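Local coordinates for putative uncharacterized protein (Streptococcus pneumoniae, PDB 3NZ3) that probably binds mucin at the bacterial surface, this chain being the mucin-binding domain of a cell-wall-anchored adhesin of the LPxTG type, at residues Arg24-Val29 against Val41-Thr46; Trp70-Ser75 against Ile86-Ser91; Gly63-Gly68 against Val94-Ser99. All coordinates share one frame; numbering follows the deposited sequence.

Interaction 1: Arg24-Val29 against Val41-Thr46; sequences RIIHYV and VVQPVT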
# COMPACT_ATOMS: atom_id res chain seq x y z
N ARG A 24 0.80 -0.21 1.26
CA ARG A 24 1.76 -0.85 0.37
C ARG A 24 3.07 -0.08 0.38
O ARG A 24 3.10 1.15 0.19
CB ARG A 24 1.23 -0.97 -1.06
CG ARG A 24 2.23 -1.63 -2.01
CD ARG A 24 1.59 -2.00 -3.35
NE ARG A 24 1.35 -0.83 -4.19
CZ ARG A 24 0.79 -0.88 -5.40
NH1 ARG A 24 0.41 -2.04 -5.93
NH2 ARG A 24 0.62 0.24 -6.09
N ILE A 25 4.16 -0.80 0.60
CA ILE A 25 5.49 -0.22 0.51
C ILE A 25 6.23 -0.80 -0.69
O ILE A 25 6.25 -2.03 -0.90
CB ILE A 25 6.30 -0.43 1.80
CG1 ILE A 25 5.57 0.20 2.99
CG2 ILE A 25 7.71 0.16 1.66
CD1 ILE A 25 6.13 -0.17 4.36
N ILE A 26 6.84 0.08 -1.48
CA ILE A 26 7.68 -0.36 -2.57
C ILE A 26 9.13 -0.05 -2.22
O ILE A 26 9.46 1.09 -1.86
CB ILE A 26 7.29 0.30 -3.92
CG1 ILE A 26 5.77 0.22 -4.12
CG2 ILE A 26 8.04 -0.36 -5.09
CD1 ILE A 26 5.23 1.09 -5.24
N HIS A 27 9.98 -1.07 -2.27
CA HIS A 27 11.42 -0.92 -2.07
C HIS A 27 12.13 -1.00 -3.41
O HIS A 27 11.67 -1.68 -4.33
CB HIS A 27 11.99 -2.02 -1.17
CG HIS A 27 11.32 -2.15 0.16
ND1 HIS A 27 11.48 -1.22 1.16
CD2 HIS A 27 10.52 -3.11 0.66
CE1 HIS A 27 10.79 -1.60 2.23
NE2 HIS A 27 10.20 -2.75 1.95
N TYR A 28 13.27 -0.31 -3.50
CA TYR A 28 14.08 -0.29 -4.72
C TYR A 28 15.50 -0.66 -4.33
O TYR A 28 16.17 0.09 -3.61
CB TYR A 28 14.05 1.10 -5.36
CG TYR A 28 12.67 1.56 -5.75
CD1 TYR A 28 11.86 2.26 -4.84
CD2 TYR A 28 12.15 1.29 -7.01
CE1 TYR A 28 10.57 2.68 -5.19
CE2 TYR A 28 10.87 1.70 -7.37
CZ TYR A 28 10.08 2.39 -6.46
OH TYR A 28 8.82 2.80 -6.82
N VAL A 29 15.96 -1.82 -4.79
CA VAL A 29 17.26 -2.35 -4.35
C VAL A 29 18.17 -2.77 -5.51
O VAL A 29 17.72 -3.03 -6.63
CB VAL A 29 17.13 -3.53 -3.34
CG1 VAL A 29 16.26 -3.14 -2.13
CG2 VAL A 29 16.58 -4.78 -4.01
N VAL A 41 8.72 3.98 -1.44
CA VAL A 41 7.43 4.62 -1.69
C VAL A 41 6.40 3.98 -0.75
O VAL A 41 6.20 2.76 -0.76
CB VAL A 41 7.00 4.53 -3.18
CG1 VAL A 41 5.53 4.89 -3.36
CG2 VAL A 41 7.88 5.45 -4.04
N VAL A 42 5.77 4.81 0.09
CA VAL A 42 4.81 4.32 1.08
C VAL A 42 3.42 4.81 0.70
O VAL A 42 3.21 6.01 0.50
CB VAL A 42 5.20 4.77 2.52
CG1 VAL A 42 4.17 4.30 3.57
CG2 VAL A 42 6.59 4.26 2.90
N GLN A 43 2.48 3.86 0.57
CA GLN A 43 1.12 4.17 0.12
C GLN A 43 0.06 3.73 1.13
O GLN A 43 -0.47 2.61 1.04
CB GLN A 43 0.84 3.51 -1.25
CG GLN A 43 1.88 3.84 -2.32
CD GLN A 43 1.52 3.26 -3.67
OE1 GLN A 43 1.40 2.04 -3.84
NE2 GLN A 43 1.36 4.14 -4.65
N PRO A 44 -0.27 4.61 2.10
CA PRO A 44 -1.27 4.28 3.11
C PRO A 44 -2.69 4.59 2.63
O PRO A 44 -2.94 5.66 2.06
CB PRO A 44 -0.89 5.15 4.30
CG PRO A 44 -0.21 6.36 3.69
CD PRO A 44 0.34 5.94 2.35
N VAL A 45 -3.60 3.65 2.83
CA VAL A 45 -5.01 3.89 2.52
C VAL A 45 -5.82 3.68 3.79
O VAL A 45 -5.73 2.63 4.43
CB VAL A 45 -5.49 3.00 1.35
CG1 VAL A 45 -7.02 2.98 1.26
CG2 VAL A 45 -4.87 3.50 0.02
N THR A 46 -6.61 4.68 4.16
CA THR A 46 -7.38 4.65 5.40
C THR A 46 -8.87 4.50 5.11
O THR A 46 -9.52 5.43 4.61
CB THR A 46 -7.07 5.89 6.28
OG1 THR A 46 -5.68 5.87 6.62
CG2 THR A 46 -7.90 5.89 7.58
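Arg24-Val29 and Val41-Thr46 run antiparallel, their axes approaching to 4.8 Å. Arg24 with Gln43 and Ile26 with Val41 form hydrogen-bonded pairs, each closed by two backbone bonds; Ile25 with Val42 is the non-hydrogen-bonded pair between them. The Val41 carbonyl serves twice: its O accepts the amide of Ile26 at 2.8 Å and also meets Ile25 CA in a CA-H...O contact.

On the face carrying Arg24, Ile26, Val41 and Gln43, polar and apolar groups are mixed. Arg24 and Gln43 lie side by side, their guanidinium and amide planes only 12° apart. One oxygen, Gln43 OE1, takes both Arg24 NE at 2.9 Å and Arg24 NH2 at 3.0 Å. NE comes nearly along the C=O axis, whereas NH2 uses an in-plane lone pair. The bend at chi3 (74°) places Arg24 NE for this grip. A glutamine suits this place because its oxygen faces the guanidinium while NE2 bonds Asp71 O. Arg24 NH1 hydrogen-bonds Glu90 O.

Farther along the same face, beyond Ile26, Val41 CG2 meets the edge of the Tyr28 ring, 4.0 Å from CE1. On the other face Ile25 CG1 and Val42 CG2 touch loosely at 4.2 Å. This is the central antiparallel ladder of the long mixed sheet, its polar pair tying that sheet to the two-stranded sheet 68-74 with 88-94.

Interaction 2: Trp70-Ser75 against Ile86-Ser91; sequences WDEVIS and IPTVES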
# COMPACT_ATOMS: atom_id res chain seq x y z
N TRP A 70 -4.27 1.82 -4.19
CA TRP A 70 -2.85 2.15 -4.24
C TRP A 70 -2.52 2.53 -5.68
O TRP A 70 -2.76 1.74 -6.59
CB TRP A 70 -1.98 0.96 -3.81
CG TRP A 70 -2.12 0.57 -2.37
CD1 TRP A 70 -2.25 1.41 -1.30
CD2 TRP A 70 -2.12 -0.76 -1.83
NE1 TRP A 70 -2.34 0.70 -0.14
CE2 TRP A 70 -2.26 -0.64 -0.43
CE3 TRP A 70 -2.01 -2.04 -2.39
CZ2 TRP A 70 -2.30 -1.75 0.42
CZ3 TRP A 70 -2.05 -3.15 -1.55
CH2 TRP A 70 -2.20 -2.99 -0.16
N ASP A 71 -2.00 3.73 -5.87
CA ASP A 71 -1.73 4.24 -7.21
C ASP A 71 -0.57 3.50 -7.88
O ASP A 71 0.32 2.96 -7.21
CB ASP A 71 -1.41 5.74 -7.18
CG ASP A 71 -2.61 6.59 -6.83
OD1 ASP A 71 -3.75 6.14 -7.03
OD2 ASP A 71 -2.39 7.72 -6.35
N GLU A 72 -0.59 3.49 -9.21
CA GLU A 72 0.54 3.03 -10.00
C GLU A 72 1.79 3.84 -9.65
O GLU A 72 1.71 5.06 -9.44
CB GLU A 72 0.23 3.15 -11.50
CG GLU A 72 1.42 2.81 -12.39
CD GLU A 72 1.21 3.07 -13.88
OE1 GLU A 72 0.48 4.02 -14.24
OE2 GLU A 72 1.79 2.33 -14.70
N VAL A 73 2.93 3.15 -9.58
CA VAL A 73 4.21 3.82 -9.38
C VAL A 73 5.22 3.35 -10.44
O VAL A 73 5.62 2.19 -10.44
CB VAL A 73 4.79 3.58 -7.96
CG1 VAL A 73 6.09 4.34 -7.78
CG2 VAL A 73 3.78 4.02 -6.89
N ILE A 74 5.60 4.26 -11.33
CA ILE A 74 6.62 3.98 -12.34
C ILE A 74 8.00 3.93 -11.66
O ILE A 74 8.36 4.82 -10.90
CB ILE A 74 6.59 5.05 -13.47
CG1 ILE A 74 5.22 5.04 -14.17
CG2 ILE A 74 7.71 4.81 -14.49
CD1 ILE A 74 4.90 6.34 -14.91
N SER A 75 8.74 2.85 -11.92
CA SER A 75 10.10 2.71 -11.40
C SER A 75 11.04 3.52 -12.28
O SER A 75 11.23 3.21 -13.45
CB SER A 75 10.53 1.24 -11.39
OG SER A 75 9.56 0.40 -10.79
N ILE A 86 11.02 -4.60 -12.76
CA ILE A 86 9.61 -4.17 -12.76
C ILE A 86 9.57 -2.68 -13.15
O ILE A 86 9.85 -1.82 -12.32
CB ILE A 86 8.96 -4.41 -11.37
CG1 ILE A 86 9.08 -5.90 -10.99
CG2 ILE A 86 7.48 -3.95 -11.37
CD1 ILE A 86 8.81 -6.22 -9.53
N PRO A 87 9.25 -2.39 -14.43
CA PRO A 87 9.23 -1.00 -14.90
C PRO A 87 8.17 -0.14 -14.21
O PRO A 87 8.36 1.06 -14.03
CB PRO A 87 8.93 -1.13 -16.40
CG PRO A 87 8.35 -2.48 -16.57
CD PRO A 87 8.98 -3.34 -15.53
N THR A 88 7.07 -0.77 -13.81
CA THR A 88 6.01 -0.05 -13.11
C THR A 88 5.24 -0.99 -12.17
O THR A 88 4.92 -2.12 -12.54
CB THR A 88 5.05 0.68 -14.09
OG1 THR A 88 4.05 1.40 -13.34
CG2 THR A 88 4.36 -0.29 -15.03
N VAL A 89 4.98 -0.51 -10.96
CA VAL A 89 4.16 -1.22 -9.99
C VAL A 89 2.70 -0.77 -10.23
O VAL A 89 2.40 0.42 -10.16
CB VAL A 89 4.62 -0.93 -8.53
CG1 VAL A 89 3.65 -1.54 -7.52
CG2 VAL A 89 6.04 -1.47 -8.30
N GLU A 90 1.83 -1.73 -10.53
CA GLU A 90 0.45 -1.45 -10.95
C GLU A 90 -0.39 -0.90 -9.81
O GLU A 90 -0.13 -1.19 -8.64
CB GLU A 90 -0.22 -2.72 -11.50
CG GLU A 90 0.50 -3.39 -12.68
CD GLU A 90 0.51 -2.54 -13.94
OE1 GLU A 90 -0.52 -1.90 -14.25
OE2 GLU A 90 1.55 -2.52 -14.64
N SER A 91 -1.40 -0.10 -10.15
CA SER A 91 -2.39 0.34 -9.16
C SER A 91 -3.19 -0.88 -8.68
O SER A 91 -3.32 -1.86 -9.41
CB SER A 91 -3.33 1.41 -9.74
OG SER A 91 -4.18 0.87 -10.73
O HOH W 1 9.95 2.26 -15.81
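Val73 and Val89 form the hydrogen-bonded antiparallel pair at the middle of this contact, with Val73 N to Val89 O and Val89 N to Val73 O both 2.8 Å. Ile74 and Thr88 follow as a non-hydrogen-bonded pair, and Ser75 N then bonds Pro87 O. Proline has no amide hydrogen to give, but its carbonyl is well used: a water donates to both Pro87 O and Ser75 O, bridging the strands where the ladder ends. Ser75 adds its side chain, OG donating to Ile86 O at 2.7 Å; with OG beside its own backbone N (chi1 -49°), one serine holds two successive carbonyls.

The segments belong to the arms of a two-stranded antiparallel sheet, 68-74 with 88-94, that lies against the long sheet of the domain. The valines point toward that sheet, where Val73 packs on Ile26 and Tyr28, and Val89 on Arg24 and Ile103; compact beta-branched chains suit both the extended backbone and the interface between the sheets, Val89 buried and Val73 only partly.

On the face of Ile74 and Thr88, the Glu72 side chain crosses that of Thr88 at about a right angle. Thr88 OG1, turned anti to its backbone N (chi1 -178°) and so directed at the carboxylate, donates to Glu72 OE2 at 2.8 Å on the anti side, 26° out of plane. Glu90 OE1 stands 4.8 Å from Glu72 OE2; such like charges would be expected to disfavour each other, and the hydroxyl may ease the charge on Glu72.

Toward the other end, Ser91 CA approaches Trp70 O in a CA-H...O contact of 2.9 Å. Farther out, the Trp70 indole packs on Val45 and Val94, and its NE1 makes a weak hydrogen bond to Ile22 O.

Interaction 3: Gly63-Gly68 against Val94-Ser99; sequences GEWTTG and VTSDSS. With SO4 (sulfate ion), chain C.
Gly68 and Val94 make an antiparallel hydrogen-bonded pair, the end of the two-stranded sheet 68-74 with 88-94, from which the chains diverge into two surface loops. The second loop folds at once into a type I beta turn from Thr95 to Ser98.

The backbone bonds are short and straight. Gly68 N donates to Val94 O at 2.8 Å, and Val94 N returns a bond to Gly68 O with its donor well above the carbonyl plane. Beyond this pair a water takes over, donating to Thr66 O and accepting from Ser96 N, so the separating loops remain linked through solvent.

Side-chain hydroxyls shape the turn from within. Thr95 N donates to Ser98 OG at 2.9 Å, almost straight at 173°, while Ser98 N bonds back to Thr95 O. Thr95 OG1 accepts from Asp97 N, which makes an ST turn; OG1 sits between its own backbone N and carbonyl carbon (chi1 71°), near enough to the amide two residues on. Small hydroxyl residues suit such a turn because a short hydroxyl chain can reach the backbone amides of neighbouring turn residues.

The apolar contacts are few. Thr67 and Thr95 lie side by side, their CG2 methyls 4.1 Å apart.

Charged partners come from outside. Lys20 bridges the two segments, making a cation-pi interaction with Trp65 and a hydrogen bond to Ser96 O. At the far end of the turn a sulfate ion, probably from the crystallisation liquor, accepts a hydrogen bond from Ser99 N and another from Lys101 NZ.

Trp65 provides a broad flat surface for a small partner: Ser96 CB lies over the five-membered ring in a CH-pi contact, 3.5 Å from its centroid and 20° off its normal, displaced toward the rim near CG and CD1, with Ser96 OG 3.3 Å from Trp65 CD1.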
# COMPACT_ATOMS: atom_id res chain seq x y z
N GLY A 63 -21.76 -0.37 9.52
CA GLY A 63 -21.98 -0.13 8.11
C GLY A 63 -20.88 -0.79 7.29
O GLY A 63 -19.95 -1.38 7.83
N GLU A 64 -20.98 -0.66 5.97
CA GLU A 64 -19.95 -1.17 5.07
C GLU A 64 -18.70 -0.29 5.16
O GLU A 64 -18.80 0.90 5.46
CB GLU A 64 -20.47 -1.19 3.63
CG GLU A 64 -21.62 -2.16 3.37
CD GLU A 64 -21.27 -3.59 3.73
OE1 GLU A 64 -20.21 -4.07 3.30
OE2 GLU A 64 -22.05 -4.22 4.46
N TRP A 65 -17.54 -0.88 4.90
CA TRP A 65 -16.28 -0.13 4.82
C TRP A 65 -16.17 0.60 3.48
O TRP A 65 -16.69 0.13 2.46
CB TRP A 65 -15.09 -1.08 4.92
CG TRP A 65 -14.83 -1.70 6.25
CD1 TRP A 65 -15.26 -2.94 6.68
CD2 TRP A 65 -14.03 -1.16 7.30
NE1 TRP A 65 -14.79 -3.17 7.94
CE2 TRP A 65 -14.03 -2.10 8.35
CE3 TRP A 65 -13.32 0.05 7.47
CZ2 TRP A 65 -13.36 -1.88 9.56
CZ3 TRP A 65 -12.65 0.26 8.67
CH2 TRP A 65 -12.68 -0.70 9.70
N THR A 66 -15.46 1.72 3.47
CA THR A 66 -15.11 2.40 2.23
C THR A 66 -14.06 1.57 1.49
O THR A 66 -13.58 0.55 2.00
CB THR A 66 -14.56 3.82 2.49
OG1 THR A 66 -13.52 3.77 3.47
CG2 THR A 66 -15.67 4.75 2.96
N THR A 67 -13.73 1.99 0.27
CA THR A 67 -12.68 1.35 -0.51
C THR A 67 -11.66 2.38 -0.96
O THR A 67 -11.94 3.59 -1.01
CB THR A 67 -13.22 0.65 -1.76
OG1 THR A 67 -14.04 1.57 -2.49
CG2 THR A 67 -14.04 -0.59 -1.38
N GLY A 68 -10.48 1.89 -1.32
CA GLY A 68 -9.41 2.76 -1.78
C GLY A 68 -8.63 2.15 -2.92
O GLY A 68 -9.05 1.17 -3.55
N VAL A 94 -8.01 -1.41 -2.93
CA VAL A 94 -7.84 -1.71 -1.52
C VAL A 94 -9.23 -1.79 -0.88
O VAL A 94 -10.04 -0.86 -1.00
CB VAL A 94 -6.96 -0.63 -0.81
CG1 VAL A 94 -6.74 -0.98 0.66
CG2 VAL A 94 -5.60 -0.49 -1.49
N THR A 95 -9.51 -2.91 -0.23
CA THR A 95 -10.77 -3.09 0.49
C THR A 95 -10.43 -3.46 1.92
O THR A 95 -9.27 -3.68 2.24
CB THR A 95 -11.65 -4.20 -0.13
OG1 THR A 95 -11.07 -5.48 0.14
CG2 THR A 95 -11.84 -4.01 -1.63
N SER A 96 -11.44 -3.55 2.78
CA SER A 96 -11.21 -3.89 4.18
C SER A 96 -10.61 -5.29 4.37
O SER A 96 -10.06 -5.59 5.42
CB SER A 96 -12.49 -3.76 5.00
OG SER A 96 -13.51 -4.62 4.50
N ASP A 97 -10.70 -6.12 3.34
CA ASP A 97 -10.13 -7.47 3.37
C ASP A 97 -8.67 -7.51 2.92
O ASP A 97 -7.98 -8.52 3.12
CB ASP A 97 -10.98 -8.44 2.55
CG ASP A 97 -12.40 -8.59 3.10
OD1 ASP A 97 -12.55 -8.76 4.33
OD2 ASP A 97 -13.35 -8.53 2.29
N SER A 98 -8.19 -6.42 2.31
CA SER A 98 -6.80 -6.33 1.83
C SER A 98 -5.80 -6.40 2.99
O SER A 98 -6.07 -5.90 4.09
CB SER A 98 -6.58 -5.05 1.03
OG SER A 98 -7.49 -4.95 -0.06
N SER A 99 -4.65 -7.02 2.74
CA SER A 99 -3.53 -7.01 3.68
C SER A 99 -2.46 -6.02 3.21
O SER A 99 -2.44 -5.64 2.04
CB SER A 99 -2.94 -8.41 3.85
OG SER A 99 -1.93 -8.68 2.89
S SO4 C . -4.84 -9.48 -1.15
O1 SO4 C . -4.80 -8.92 0.20
O2 SO4 C . -4.77 -8.40 -2.13
O3 SO4 C . -3.70 -10.38 -1.33
O4 SO4 C . -6.08 -10.23 -1.35
O HOH W 2 -13.69 -2.16 1.86

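Interaction 1 lies nearest the centre of the chain, joining two strands of the long sheet. Interactions 2 and 3 both hold the shorter pair, 68-74 with 88-94, one toward each end, and interaction 3 is a surface contact. The two sheets meet where side-chain to backbone bonds join interactions 1 and 2, and where Val45 packs against Gly68 and Val94 of interaction 3; Trp70 and Val94 join the latter two. Chemistry follows position: interaction 1 relies on a regular ladder and a buried guanidinium paired with a partly exposed amide, interaction 2 on a shorter ladder with an exposed acid-hydroxyl bond, and interaction 3 on turn hydroxyls, water and an aromatic face.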